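Local coordinates for Alr1585 protein (PDB 5C2I), which is a haem-containing DyP-type (dye-decolorizing) peroxidase that probably uses hydrogen peroxide to oxidise dyes and related substrates, at residues Phe386-Ser391 against Asn395-Met400; Lys231-Ser236 against Gly359-Arg364. The protein carries 1 engineered substitution. All coordinates share one frame; numbering follows the deposited sequence.

Contact 1: residues Phe386-Ser391 against Asn395-Met400; sequences FLCFQS and NQFNFM. With HEM (protoporphyrin IX containing Fe), chain E; EDO (1,2-ethanediol), chain G.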
ATOM      1  N   PHE A 386       5.981  -5.751 -28.227  1.00 15.53           N
ATOM      2  CA  PHE A 386       5.033  -6.675 -28.849  1.00 15.33           C
ATOM      3  C   PHE A 386       5.736  -7.969 -29.192  1.00 15.27           C
ATOM      4  O   PHE A 386       6.675  -7.972 -29.999  1.00 16.05           O
ATOM      5  CB  PHE A 386       4.432  -6.041 -30.117  1.00 15.59           C
ATOM      6  CG  PHE A 386       3.466  -6.920 -30.844  1.00 15.72           C
ATOM      7  CD1 PHE A 386       2.117  -6.941 -30.476  1.00 17.19           C
ATOM      8  CD2 PHE A 386       3.916  -7.789 -31.860  1.00 17.18           C
ATOM      9  CE1 PHE A 386       1.209  -7.744 -31.163  1.00 17.20           C
ATOM     10  CE2 PHE A 386       3.006  -8.600 -32.546  1.00 17.99           C
ATOM     11  CZ  PHE A 386       1.653  -8.595 -32.181  1.00 16.29           C
ATOM     12  N   LEU A 387       5.324  -9.055 -28.553  1.00 15.27           N
ATOM     13  CA  LEU A 387       5.822 -10.398 -28.900  1.00 15.55           C
ATOM     14  C   LEU A 387       4.629 -11.264 -29.233  1.00 15.45           C
ATOM     15  O   LEU A 387       3.652 -11.240 -28.492  1.00 15.17           O
ATOM     16  CB  LEU A 387       6.550 -11.046 -27.724  1.00 15.98           C
ATOM     17  CG  LEU A 387       7.968 -10.548 -27.382  1.00 16.07           C
ATOM     18  CD1 LEU A 387       7.917  -9.201 -26.670  1.00 16.62           C
ATOM     19  CD2 LEU A 387       8.642 -11.562 -26.474  1.00 16.68           C
ATOM     20  N   CYS A 388       4.704 -12.026 -30.320  1.00 14.72           N
ATOM     21  CA  CYS A 388       3.699 -13.039 -30.556  1.00 14.87           C
ATOM     22  C   CYS A 388       4.306 -14.278 -31.198  1.00 14.76           C
ATOM     23  O   CYS A 388       5.336 -14.186 -31.883  1.00 15.58           O
ATOM     24  CB  CYS A 388       2.531 -12.491 -31.372  1.00 15.53           C
ATOM     25  SG  CYS A 388       2.830 -12.247 -33.137  1.00 15.74           S
ATOM     26  N   PHE A 389       3.613 -15.403 -30.994  1.00 14.56           N
ATOM     27  CA  PHE A 389       3.985 -16.699 -31.498  1.00 14.80           C
ATOM     28  C   PHE A 389       2.981 -17.222 -32.517  1.00 15.05           C
ATOM     29  O   PHE A 389       1.768 -16.882 -32.475  1.00 14.76           O
ATOM     30  CB  PHE A 389       4.148 -17.702 -30.347  1.00 14.15           C
ATOM     31  CG  PHE A 389       5.347 -17.477 -29.516  1.00 14.91           C
ATOM     32  CD1 PHE A 389       6.632 -17.790 -29.994  1.00 14.96           C
ATOM     33  CD2 PHE A 389       5.231 -16.989 -28.202  1.00 15.13           C
ATOM     34  CE1 PHE A 389       7.752 -17.564 -29.191  1.00 15.66           C
ATOM     35  CE2 PHE A 389       6.343 -16.781 -27.418  1.00 15.07           C
ATOM     36  CZ  PHE A 389       7.605 -17.068 -27.901  1.00 15.61           C
ATOM     37  N   GLN A 390       3.488 -18.031 -33.434  1.00 14.83           N
ATOM     38  CA  GLN A 390       2.706 -18.609 -34.505  1.00 15.16           C
ATOM     39  C   GLN A 390       3.539 -19.677 -35.180  1.00 15.80           C
ATOM     40  O   GLN A 390       4.769 -19.725 -35.005  1.00 15.54           O
ATOM     41  CB  GLN A 390       2.330 -17.594 -35.551  1.00 15.11           C
ATOM     42  CG  GLN A 390       3.519 -16.812 -36.101  1.00 15.14           C
ATOM     43  CD  GLN A 390       3.567 -15.399 -35.566  1.00 15.02           C
ATOM     44  OE1 GLN A 390       2.791 -14.556 -35.979  1.00 15.30           O
ATOM     45  NE2 GLN A 390       4.525 -15.118 -34.685  1.00 15.68           N
ATOM     46  N   SER A 391       2.870 -20.563 -35.923  1.00 16.33           N
ATOM     47  CA  SER A 391       3.580 -21.552 -36.707  1.00 16.97           C
ATOM     48  C   SER A 391       3.954 -21.044 -38.116  1.00 17.78           C
ATOM     49  O   SER A 391       4.757 -21.678 -38.808  1.00 17.45           O
ATOM     50  CB  SER A 391       2.761 -22.825 -36.838  1.00 17.73           C
ATOM     51  OG  SER A 391       1.521 -22.567 -37.468  1.00 16.98           O
ATOM     52  N   ASN A 395       1.180 -16.286 -42.682  1.00 18.80           N
ATOM     53  CA  ASN A 395      -0.243 -16.514 -42.523  1.00 18.53           C
ATOM     54  C   ASN A 395      -0.852 -15.978 -41.213  1.00 17.75           C
ATOM     55  O   ASN A 395      -2.075 -15.874 -41.083  1.00 16.96           O
ATOM     56  CB  ASN A 395      -0.533 -17.997 -42.599  1.00 18.66           C
ATOM     57  CG  ASN A 395      -2.019 -18.260 -42.796  1.00 19.40           C
ATOM     58  OD1 ASN A 395      -2.594 -17.806 -43.753  1.00 20.80           O
ATOM     59  ND2 ASN A 395      -2.636 -18.970 -41.864  1.00 19.46           N
ATOM     60  N   GLN A 396      -0.011 -15.584 -40.261  1.00 16.54           N
ATOM     61  CA  GLN A 396      -0.488 -15.128 -38.944  1.00 16.05           C
ATOM     62  C   GLN A 396      -0.120 -13.654 -38.726  1.00 15.11           C
ATOM     63  O   GLN A 396      -0.781 -12.814 -39.310  1.00 15.44           O
ATOM     64  CB  GLN A 396      -0.083 -16.133 -37.832  1.00 15.79           C
ATOM     65  CG  GLN A 396      -0.815 -17.451 -38.113  1.00 16.64           C
ATOM     66  CD  GLN A 396      -0.388 -18.646 -37.271  1.00 16.29           C
ATOM     67  OE1 GLN A 396       0.470 -19.439 -37.673  1.00 16.16           O
ATOM     68  NE2 GLN A 396      -0.968 -18.766 -36.091  1.00 16.04           N
ATOM     69  N   PHE A 397       0.919 -13.307 -37.973  1.00 14.90           N
ATOM     70  CA  PHE A 397       1.196 -11.888 -37.767  1.00 14.92           C
ATOM     71  C   PHE A 397       1.213 -11.056 -39.074  1.00 16.33           C
ATOM     72  O   PHE A 397       0.602  -9.982 -39.124  1.00 15.64           O
ATOM     73  CB  PHE A 397       2.478 -11.609 -36.991  1.00 15.20           C
ATOM     74  CG  PHE A 397       2.845 -10.174 -37.001  1.00 15.74           C
ATOM     75  CD1 PHE A 397       2.235  -9.287 -36.123  1.00 15.97           C
ATOM     76  CD2 PHE A 397       3.732  -9.668 -37.936  1.00 16.12           C
ATOM     77  CE1 PHE A 397       2.514  -7.912 -36.211  1.00 16.50           C
ATOM     78  CE2 PHE A 397       4.010  -8.327 -38.002  1.00 16.63           C
ATOM     79  CZ  PHE A 397       3.398  -7.445 -37.133  1.00 16.85           C
ATOM     80  N   ASN A 398       2.011 -11.458 -40.068  1.00 16.36           N
ATOM     81  CA  ASN A 398       2.136 -10.617 -41.262  1.00 17.17           C
ATOM     82  C   ASN A 398       0.792 -10.433 -41.960  1.00 17.48           C
ATOM     83  O   ASN A 398       0.505  -9.350 -42.508  1.00 18.18           O
ATOM     84  CB  ASN A 398       3.160 -11.163 -42.262  1.00 17.72           C
ATOM     85  CG  ASN A 398       4.595 -10.795 -41.918  1.00 17.87           C
ATOM     86  OD1 ASN A 398       4.912 -10.406 -40.798  1.00 17.67           O
ATOM     87  ND2 ASN A 398       5.472 -10.944 -42.889  1.00 18.13           N
ATOM     88  N   PHE A 399       0.016 -11.511 -41.997  1.00 17.52           N
ATOM     89  CA  PHE A 399      -1.329 -11.510 -42.583  1.00 17.88           C
ATOM     90  C   PHE A 399      -2.246 -10.540 -41.841  1.00 17.62           C
ATOM     91  O   PHE A 399      -2.897  -9.716 -42.457  1.00 18.15           O
ATOM     92  CB  PHE A 399      -1.890 -12.925 -42.564  1.00 18.24           C
ATOM     93  CG  PHE A 399      -3.078 -13.133 -43.447  1.00 18.78           C
ATOM     94  CD1 PHE A 399      -4.357 -12.771 -43.014  1.00 18.64           C
ATOM     95  CD2 PHE A 399      -2.941 -13.753 -44.689  1.00 20.06           C
ATOM     96  CE1 PHE A 399      -5.463 -12.977 -43.833  1.00 19.23           C
ATOM     97  CE2 PHE A 399      -4.049 -13.986 -45.488  1.00 19.99           C
ATOM     98  CZ  PHE A 399      -5.313 -13.557 -45.082  1.00 19.90           C
ATOM     99  N   MET A 400      -2.229 -10.613 -40.508  1.00 17.27           N
ATOM    100  CA  MET A 400      -3.077  -9.811 -39.682  1.00 16.81           C
ATOM    101  C   MET A 400      -2.768  -8.314 -39.897  1.00 17.11           C
ATOM    102  O   MET A 400      -3.692  -7.505 -40.088  1.00 16.17           O
ATOM    103  CB  MET A 400      -2.921 -10.216 -38.237  1.00 16.13           C
ATOM    104  CG  MET A 400      -3.861  -9.575 -37.268  1.00 16.23           C
ATOM    105  SD  MET A 400      -3.664 -10.264 -35.614  1.00 15.79           S
ATOM    106  CE  MET A 400      -4.474 -11.835 -35.843  1.00 15.77           C
TER
HETATM  107  CHA HEM E 501      -6.388  -7.093 -28.856  1.00 13.30           C
HETATM  108  CHB HEM E 501      -4.050  -3.005 -27.818  1.00 13.49           C
HETATM  109  CHC HEM E 501      -0.838  -3.981 -31.304  1.00 13.80           C
HETATM  110  CHD HEM E 501      -3.348  -7.920 -32.470  1.00 14.48           C
HETATM  111  C1A HEM E 501      -6.044  -5.881 -28.281  1.00 13.20           C
HETATM  112  C2A HEM E 501      -6.777  -5.227 -27.247  1.00 14.07           C
HETATM  113  C3A HEM E 501      -6.118  -4.083 -26.960  1.00 13.10           C
HETATM  114  C4A HEM E 501      -4.976  -4.044 -27.790  1.00 13.58           C
HETATM  115  CMA HEM E 501      -6.464  -3.054 -25.918  1.00 13.61           C
HETATM  116  CAA HEM E 501      -8.066  -5.706 -26.567  1.00 12.77           C
HETATM  117  CBA HEM E 501      -7.932  -6.624 -25.349  1.00 14.05           C
HETATM  118  CGA HEM E 501      -7.228  -7.887 -25.765  1.00 14.47           C
HETATM  119  O1A HEM E 501      -7.847  -8.856 -26.295  1.00 15.91           O
HETATM  120  O2A HEM E 501      -6.012  -7.960 -25.584  1.00 14.08           O
HETATM  121  C1B HEM E 501      -2.944  -2.961 -28.665  1.00 15.15           C
HETATM  122  C2B HEM E 501      -1.948  -1.923 -28.636  1.00 14.99           C
HETATM  123  C3B HEM E 501      -1.043  -2.207 -29.561  1.00 14.60           C
HETATM  124  C4B HEM E 501      -1.528  -3.420 -30.223  1.00 14.65           C
HETATM  125  CMB HEM E 501      -1.946  -0.773 -27.693  1.00 15.31           C
HETATM  126  CAB HEM E 501       0.229  -1.539 -29.932  1.00 14.62           C
HETATM  127  CBB HEM E 501       0.938  -0.757 -29.099  1.00 15.38           C
HETATM  128  C1C HEM E 501      -1.267  -5.134 -31.982  1.00 14.78           C
HETATM  129  C2C HEM E 501      -0.722  -5.646 -33.141  1.00 14.43           C
HETATM  130  C3C HEM E 501      -1.456  -6.753 -33.481  1.00 15.31           C
HETATM  131  C4C HEM E 501      -2.435  -6.912 -32.493  1.00 14.56           C
HETATM  132  CMC HEM E 501       0.486  -5.155 -33.885  1.00 14.55           C
HETATM  133  CAC HEM E 501      -1.335  -7.635 -34.641  1.00 14.88           C
HETATM  134  CBC HEM E 501      -0.898  -7.346 -35.842  1.00 16.19           C
HETATM  135  C1D HEM E 501      -4.308  -8.033 -31.466  1.00 14.38           C
HETATM  136  C2D HEM E 501      -5.218  -9.173 -31.423  1.00 14.19           C
HETATM  137  C3D HEM E 501      -6.092  -8.930 -30.456  1.00 13.83           C
HETATM  138  C4D HEM E 501      -5.658  -7.639 -29.877  1.00 13.39           C
HETATM  139  CMD HEM E 501      -5.219 -10.405 -32.313  1.00 15.72           C
HETATM  140  CAD HEM E 501      -7.198  -9.842 -30.010  1.00 14.08           C
HETATM  141  CBD HEM E 501      -8.493  -9.668 -30.812  1.00 14.24           C
HETATM  142  CGD HEM E 501      -9.516 -10.643 -30.327  1.00 13.43           C
HETATM  143  O1D HEM E 501     -10.593 -10.172 -29.972  1.00 13.40           O
HETATM  144  O2D HEM E 501      -9.306 -11.903 -30.283  1.00 15.31           O
HETATM  145  NA  HEM E 501      -4.985  -5.110 -28.658  1.00 13.41           N
HETATM  146  NB  HEM E 501      -2.686  -3.757 -29.655  1.00 13.87           N
HETATM  147  NC  HEM E 501      -2.377  -5.848 -31.636  1.00 14.08           N
HETATM  148  ND  HEM E 501      -4.648  -7.098 -30.577  1.00 13.68           N
HETATM  149 FE   HEM E 501      -3.714  -5.464 -30.154  1.00 15.06          FE
HETATM  150  C1  EDO G 503      -1.013 -21.865 -39.842  1.00 29.17           C
HETATM  151  O1  EDO G 503      -0.679 -20.482 -40.013  1.00 26.40           O
HETATM  152  C2  EDO G 503      -2.459 -22.152 -39.434  1.00 29.07           C
HETATM  153  O2  EDO G 503      -2.939 -21.462 -38.281  1.00 27.81           O
HETATM  154  O   HOH W   1      -2.160  -6.568 -28.800  1.00 20.81           O
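The rings of F386 and F397 meet obliquely, their planes 50° apart, both touching the haem. Its methyl CMC lies 3.8 Å above the plane of the F386 ring, nearer its rim than its centre, while F397 sets CE1 3.5 Å from the haem vinyl carbon CBC. The architecture is a strand-turn-helix: strand 383-390 of the C-terminal dimeric alpha+beta barrel family region leads through a few residues into helix 397-405. With CG anti to the backbone N in both phenylalanines (chi1 179° in F386), the rings converge so that F386 CE2 lies 3.7 Å from F397 CD1. C388 SG touches F397 CB (3.9 Å) and makes an oblique sulfur-aromatic contact with that ring.

Beyond them the side chains of Q390 and Q396 pass antiparallel, Q390 CB against the Q396 amide. Q390 donates NE2 to Y253 O, and its OE1 accepts, in its carbonyl plane, from F397 N at 3.0 Å, an N-H of the first helical turn that no helical carbonyl receives. Q396, the N-cap residue, donates NE2 to R361 O. Its OE1 accepts a weak bond from S391 N at 3.2 Å and a shorter one from O1 of an ethanediol, probably a crystallisation additive, at 2.8 Å.

Contact 2: residues Lys231-Ser236 against Gly359-Arg364; sequences KAPLDS and GHRITR. With HEM (protoporphyrin IX containing Fe), chain E; EDO (1,2-ethanediol), chain G.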
ATOM      1  N   LYS A 231     -10.101 -21.955 -28.051  1.00 17.45           N
ATOM      2  CA  LYS A 231      -9.134 -23.003 -28.264  1.00 18.54           C
ATOM      3  C   LYS A 231      -8.541 -22.934 -29.656  1.00 17.72           C
ATOM      4  O   LYS A 231      -9.165 -22.452 -30.598  1.00 17.92           O
ATOM      5  CB  LYS A 231      -9.783 -24.384 -28.084  1.00 19.07           C
ATOM      6  CG  LYS A 231     -10.190 -24.643 -26.642  1.00 21.47           C
ATOM      7  CD  LYS A 231     -10.705 -26.054 -26.376  1.00 22.23           C
ATOM      8  CE  LYS A 231     -12.013 -26.563 -26.891  1.00 25.57           C
ATOM      9  NZ  LYS A 231     -13.035 -25.545 -27.101  1.00 27.88           N
ATOM     10  N   ALA A 232      -7.318 -23.401 -29.782  1.00 17.77           N
ATOM     11  CA  ALA A 232      -6.640 -23.471 -31.083  1.00 17.67           C
ATOM     12  C   ALA A 232      -5.823 -24.758 -31.167  1.00 18.55           C
ATOM     13  O   ALA A 232      -5.376 -25.281 -30.133  1.00 18.11           O
ATOM     14  CB  ALA A 232      -5.731 -22.278 -31.272  1.00 17.22           C
ATOM     15  N   PRO A 233      -5.643 -25.296 -32.395  1.00 19.10           N
ATOM     16  CA  PRO A 233      -4.853 -26.522 -32.537  1.00 19.96           C
ATOM     17  C   PRO A 233      -3.389 -26.211 -32.350  1.00 19.61           C
ATOM     18  O   PRO A 233      -2.943 -25.092 -32.633  1.00 19.20           O
ATOM     19  CB  PRO A 233      -5.149 -26.960 -33.966  1.00 21.06           C
ATOM     20  CG  PRO A 233      -5.477 -25.713 -34.685  1.00 20.92           C
ATOM     21  CD  PRO A 233      -6.132 -24.799 -33.678  1.00 20.21           C
ATOM     22  N   LEU A 234      -2.623 -27.203 -31.944  1.00 19.86           N
ATOM     23  CA  LEU A 234      -1.196 -27.027 -31.769  1.00 20.69           C
ATOM     24  C   LEU A 234      -0.470 -26.573 -33.026  1.00 21.04           C
ATOM     25  O   LEU A 234       0.482 -25.834 -32.913  1.00 19.22           O
ATOM     26  CB  LEU A 234      -0.524 -28.277 -31.189  1.00 22.35           C
ATOM     27  CG  LEU A 234      -0.837 -28.577 -29.714  1.00 23.36           C
ATOM     28  CD1 LEU A 234      -0.175 -29.906 -29.364  1.00 26.00           C
ATOM     29  CD2 LEU A 234      -0.339 -27.493 -28.801  1.00 22.86           C
ATOM     30  N   ASP A 235      -0.945 -26.981 -34.190  1.00 21.40           N
ATOM     31  CA  ASP A 235      -0.293 -26.570 -35.438  1.00 22.31           C
ATOM     32  C   ASP A 235      -0.502 -25.108 -35.826  1.00 20.40           C
ATOM     33  O   ASP A 235       0.093 -24.648 -36.805  1.00 20.05           O
ATOM     34  CB  ASP A 235      -0.604 -27.528 -36.594  1.00 24.82           C
ATOM     35  CG  ASP A 235      -1.999 -27.433 -37.102  1.00 27.64           C
ATOM     36  OD1 ASP A 235      -2.823 -26.651 -36.630  1.00 29.24           O
ATOM     37  OD2 ASP A 235      -2.278 -28.150 -38.051  1.00 33.44           O
ATOM     38  N   SER A 236      -1.277 -24.366 -35.028  1.00 18.95           N
ATOM     39  CA  SER A 236      -1.386 -22.937 -35.200  1.00 18.44           C
ATOM     40  C   SER A 236      -0.287 -22.173 -34.439  1.00 17.23           C
ATOM     41  O   SER A 236      -0.154 -20.956 -34.588  1.00 16.16           O
ATOM     42  CB  SER A 236      -2.760 -22.409 -34.797  1.00 19.22           C
ATOM     43  OG  SER A 236      -2.829 -22.455 -33.377  1.00 20.80           O
ATOM     44  N   GLY A 359      -7.363 -19.529 -38.516  1.00 17.58           N
ATOM     45  CA  GLY A 359      -5.993 -19.969 -38.707  1.00 17.66           C
ATOM     46  C   GLY A 359      -5.006 -18.809 -38.749  1.00 17.38           C
ATOM     47  O   GLY A 359      -3.790 -19.029 -38.628  1.00 16.91           O
ATOM     48  N   HIS A 360      -5.513 -17.573 -38.860  1.00 17.39           N
ATOM     49  CA  HIS A 360      -4.677 -16.387 -38.848  1.00 16.64           C
ATOM     50  C   HIS A 360      -4.376 -15.834 -37.466  1.00 16.60           C
ATOM     51  O   HIS A 360      -3.618 -14.862 -37.348  1.00 16.22           O
ATOM     52  CB  HIS A 360      -5.277 -15.259 -39.706  1.00 16.49           C
ATOM     53  CG  HIS A 360      -5.576 -15.652 -41.114  1.00 16.74           C
ATOM     54  ND1 HIS A 360      -4.598 -16.057 -42.006  1.00 17.61           N
ATOM     55  CD2 HIS A 360      -6.758 -15.779 -41.765  1.00 17.37           C
ATOM     56  CE1 HIS A 360      -5.164 -16.355 -43.168  1.00 18.34           C
ATOM     57  NE2 HIS A 360      -6.478 -16.214 -43.035  1.00 18.52           N
ATOM     58  N   ARG A 361      -4.934 -16.424 -36.416  1.00 16.35           N
ATOM     59  CA  ARG A 361      -4.766 -15.900 -35.062  1.00 16.14           C
ATOM     60  C   ARG A 361      -3.301 -15.917 -34.631  1.00 16.13           C
ATOM     61  O   ARG A 361      -2.519 -16.758 -35.082  1.00 17.02           O
ATOM     62  CB  ARG A 361      -5.590 -16.732 -34.054  1.00 16.08           C
ATOM     63  CG  ARG A 361      -7.102 -16.495 -34.070  1.00 17.09           C
ATOM     64  CD  ARG A 361      -7.847 -17.383 -33.067  1.00 18.28           C
ATOM     65  NE  ARG A 361      -7.835 -18.786 -33.492  1.00 20.16           N
ATOM     66  CZ  ARG A 361      -8.265 -19.810 -32.728  1.00 21.37           C
ATOM     67  NH1 ARG A 361      -8.736 -19.586 -31.518  1.00 21.11           N
ATOM     68  NH2 ARG A 361      -8.210 -21.049 -33.195  1.00 21.70           N
ATOM     69  N   ILE A 362      -2.981 -15.052 -33.681  1.00 15.30           N
ATOM     70  CA  ILE A 362      -1.665 -14.999 -33.079  1.00 15.54           C
ATOM     71  C   ILE A 362      -1.779 -15.144 -31.557  1.00 14.93           C
ATOM     72  O   ILE A 362      -2.796 -14.825 -30.963  1.00 14.99           O
ATOM     73  CB  ILE A 362      -0.958 -13.668 -33.386  1.00 15.53           C
ATOM     74  CG1 ILE A 362      -1.791 -12.470 -32.923  1.00 15.87           C
ATOM     75  CG2 ILE A 362      -0.645 -13.571 -34.888  1.00 16.69           C
ATOM     76  CD1 ILE A 362      -1.004 -11.154 -32.920  1.00 16.49           C
ATOM     77  N   THR A 363      -0.713 -15.650 -30.941  1.00 14.86           N
ATOM     78  CA  THR A 363      -0.687 -15.839 -29.499  1.00 13.94           C
ATOM     79  C   THR A 363       0.249 -14.784 -28.918  1.00 14.22           C
ATOM     80  O   THR A 363       1.452 -14.791 -29.182  1.00 14.09           O
ATOM     81  CB  THR A 363      -0.199 -17.259 -29.188  1.00 14.68           C
ATOM     82  OG1 THR A 363      -1.103 -18.220 -29.746  1.00 14.85           O
ATOM     83  CG2 THR A 363      -0.052 -17.506 -27.682  1.00 13.79           C
ATOM     84  N   ARG A 364      -0.310 -13.832 -28.193  1.00 14.60           N
ATOM     85  CA  ARG A 364       0.426 -12.625 -27.789  1.00 14.67           C
ATOM     86  C   ARG A 364       1.127 -12.842 -26.418  1.00 14.15           C
ATOM     87  O   ARG A 364       0.535 -13.430 -25.462  1.00 14.36           O
ATOM     88  CB  ARG A 364      -0.523 -11.437 -27.759  1.00 14.69           C
ATOM     89  CG  ARG A 364      -1.002 -11.054 -29.164  1.00 14.88           C
ATOM     90  CD  ARG A 364      -2.019  -9.914 -29.146  1.00 15.05           C
ATOM     91  NE  ARG A 364      -3.238 -10.426 -28.528  1.00 15.06           N
ATOM     92  CZ  ARG A 364      -4.016  -9.749 -27.692  1.00 14.62           C
ATOM     93  NH1 ARG A 364      -3.750  -8.500 -27.376  1.00 14.73           N
ATOM     94  NH2 ARG A 364      -5.074 -10.327 -27.172  1.00 14.69           N
TER
HETATM   95  CHA HEM E 501      -6.388  -7.093 -28.856  1.00 13.30           C
HETATM   96  CHB HEM E 501      -4.050  -3.005 -27.818  1.00 13.49           C
HETATM   97  CHC HEM E 501      -0.838  -3.981 -31.304  1.00 13.80           C
HETATM   98  CHD HEM E 501      -3.348  -7.920 -32.470  1.00 14.48           C
HETATM   99  C1A HEM E 501      -6.044  -5.881 -28.281  1.00 13.20           C
HETATM  100  C2A HEM E 501      -6.777  -5.227 -27.247  1.00 14.07           C
HETATM  101  C3A HEM E 501      -6.118  -4.083 -26.960  1.00 13.10           C
HETATM  102  C4A HEM E 501      -4.976  -4.044 -27.790  1.00 13.58           C
HETATM  103  CMA HEM E 501      -6.464  -3.054 -25.918  1.00 13.61           C
HETATM  104  CAA HEM E 501      -8.066  -5.706 -26.567  1.00 12.77           C
HETATM  105  CBA HEM E 501      -7.932  -6.624 -25.349  1.00 14.05           C
HETATM  106  CGA HEM E 501      -7.228  -7.887 -25.765  1.00 14.47           C
HETATM  107  O1A HEM E 501      -7.847  -8.856 -26.295  1.00 15.91           O
HETATM  108  O2A HEM E 501      -6.012  -7.960 -25.584  1.00 14.08           O
HETATM  109  C1B HEM E 501      -2.944  -2.961 -28.665  1.00 15.15           C
HETATM  110  C2B HEM E 501      -1.948  -1.923 -28.636  1.00 14.99           C
HETATM  111  C3B HEM E 501      -1.043  -2.207 -29.561  1.00 14.60           C
HETATM  112  C4B HEM E 501      -1.528  -3.420 -30.223  1.00 14.65           C
HETATM  113  CMB HEM E 501      -1.946  -0.773 -27.693  1.00 15.31           C
HETATM  114  CAB HEM E 501       0.229  -1.539 -29.932  1.00 14.62           C
HETATM  115  CBB HEM E 501       0.938  -0.757 -29.099  1.00 15.38           C
HETATM  116  C1C HEM E 501      -1.267  -5.134 -31.982  1.00 14.78           C
HETATM  117  C2C HEM E 501      -0.722  -5.646 -33.141  1.00 14.43           C
HETATM  118  C3C HEM E 501      -1.456  -6.753 -33.481  1.00 15.31           C
HETATM  119  C4C HEM E 501      -2.435  -6.912 -32.493  1.00 14.56           C
HETATM  120  CMC HEM E 501       0.486  -5.155 -33.885  1.00 14.55           C
HETATM  121  CAC HEM E 501      -1.335  -7.635 -34.641  1.00 14.88           C
HETATM  122  CBC HEM E 501      -0.898  -7.346 -35.842  1.00 16.19           C
HETATM  123  C1D HEM E 501      -4.308  -8.033 -31.466  1.00 14.38           C
HETATM  124  C2D HEM E 501      -5.218  -9.173 -31.423  1.00 14.19           C
HETATM  125  C3D HEM E 501      -6.092  -8.930 -30.456  1.00 13.83           C
HETATM  126  C4D HEM E 501      -5.658  -7.639 -29.877  1.00 13.39           C
HETATM  127  CMD HEM E 501      -5.219 -10.405 -32.313  1.00 15.72           C
HETATM  128  CAD HEM E 501      -7.198  -9.842 -30.010  1.00 14.08           C
HETATM  129  CBD HEM E 501      -8.493  -9.668 -30.812  1.00 14.24           C
HETATM  130  CGD HEM E 501      -9.516 -10.643 -30.327  1.00 13.43           C
HETATM  131  O1D HEM E 501     -10.593 -10.172 -29.972  1.00 13.40           O
HETATM  132  O2D HEM E 501      -9.306 -11.903 -30.283  1.00 15.31           O
HETATM  133  NA  HEM E 501      -4.985  -5.110 -28.658  1.00 13.41           N
HETATM  134  NB  HEM E 501      -2.686  -3.757 -29.655  1.00 13.87           N
HETATM  135  NC  HEM E 501      -2.377  -5.848 -31.636  1.00 14.08           N
HETATM  136  ND  HEM E 501      -4.648  -7.098 -30.577  1.00 13.68           N
HETATM  137 FE   HEM E 501      -3.714  -5.464 -30.154  1.00 15.06          FE
HETATM  138  C1  EDO G 503      -1.013 -21.865 -39.842  1.00 29.17           C
HETATM  139  O1  EDO G 503      -0.679 -20.482 -40.013  1.00 26.40           O
HETATM  140  C2  EDO G 503      -2.459 -22.152 -39.434  1.00 29.07           C
HETATM  141  O2  EDO G 503      -2.939 -21.462 -38.281  1.00 27.81           O
HETATM  142  O   HOH W   2      -0.771 -18.727 -32.329  1.00 19.17           O
HETATM  143  O   HOH W   1      -2.160  -6.568 -28.800  1.00 20.81           O
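Extended at chi2 (179°) and then folded at chi3 (-70°), the side chain of R361 swings its guanidinium end-on to the carbonyl oxygen of K231. NH1 reaches K231 O at 3.0 Å and NH2 reaches the same oxygen at 3.1 Å, a fork of two donors on one acceptor that lies in the guanidinium plane. Both come from the same face of the carbonyl, NH1 standing 57° out of its plane. A232 suits the next position because its methyl is small enough to sit over one face of the guanidinium, CB 3.4 Å from NH2. K231 contributes its backbone here, its ammonium being paired with D229.

The contact joins the loop before strand 239-240 to the chain entering strand 363-369. P233 leads into a 3-10 turn, and its O accepts both S236 N and S236 OG, the hydroxyl at 2.7 Å. A water extends the junction, taking a bond from T363 OG1 at 2.7 Å and giving one to S236 O at 3.2 Å. At the far end, R364 lies over the haem and grips a propionate, NH1 to O2A at 2.9 Å, while the same NH1 donates to the water on the iron.

R361 NE donates to R358 O; a leucine in its place would probably leave the K231 and R358 carbonyls without these donors and the two chain sections less firmly tied. The R361 guanidinium donates to neutral peptide oxygens, so the interaction is probably charge-dipole rather than a salt bridge; R364, by contrast, meets a carboxylate.

In the chain both segments of contact 2 precede those of contact 1, yet their centres lie only about 9 Å apart, and strands 363-369 and 383-390 are neighbours in one antiparallel sheet. Side chain and backbone interlock between them: S391 OG sits 2.6 Å from D235 O, and H360 ND1 lies 2.7 Å from N395 O, both probable hydrogen bonds. The H360 ring also stacks on F399, tying the loop before strand 363-369 to helix 397-405. The two contacts share the haem pocket. F386 lies over one pyrrole of the porphyrin, on the face that carries the iron-bound water, 2.3 Å from the iron; R364 approaches that same face, consistent with the distal arginine of DyP-type peroxidases.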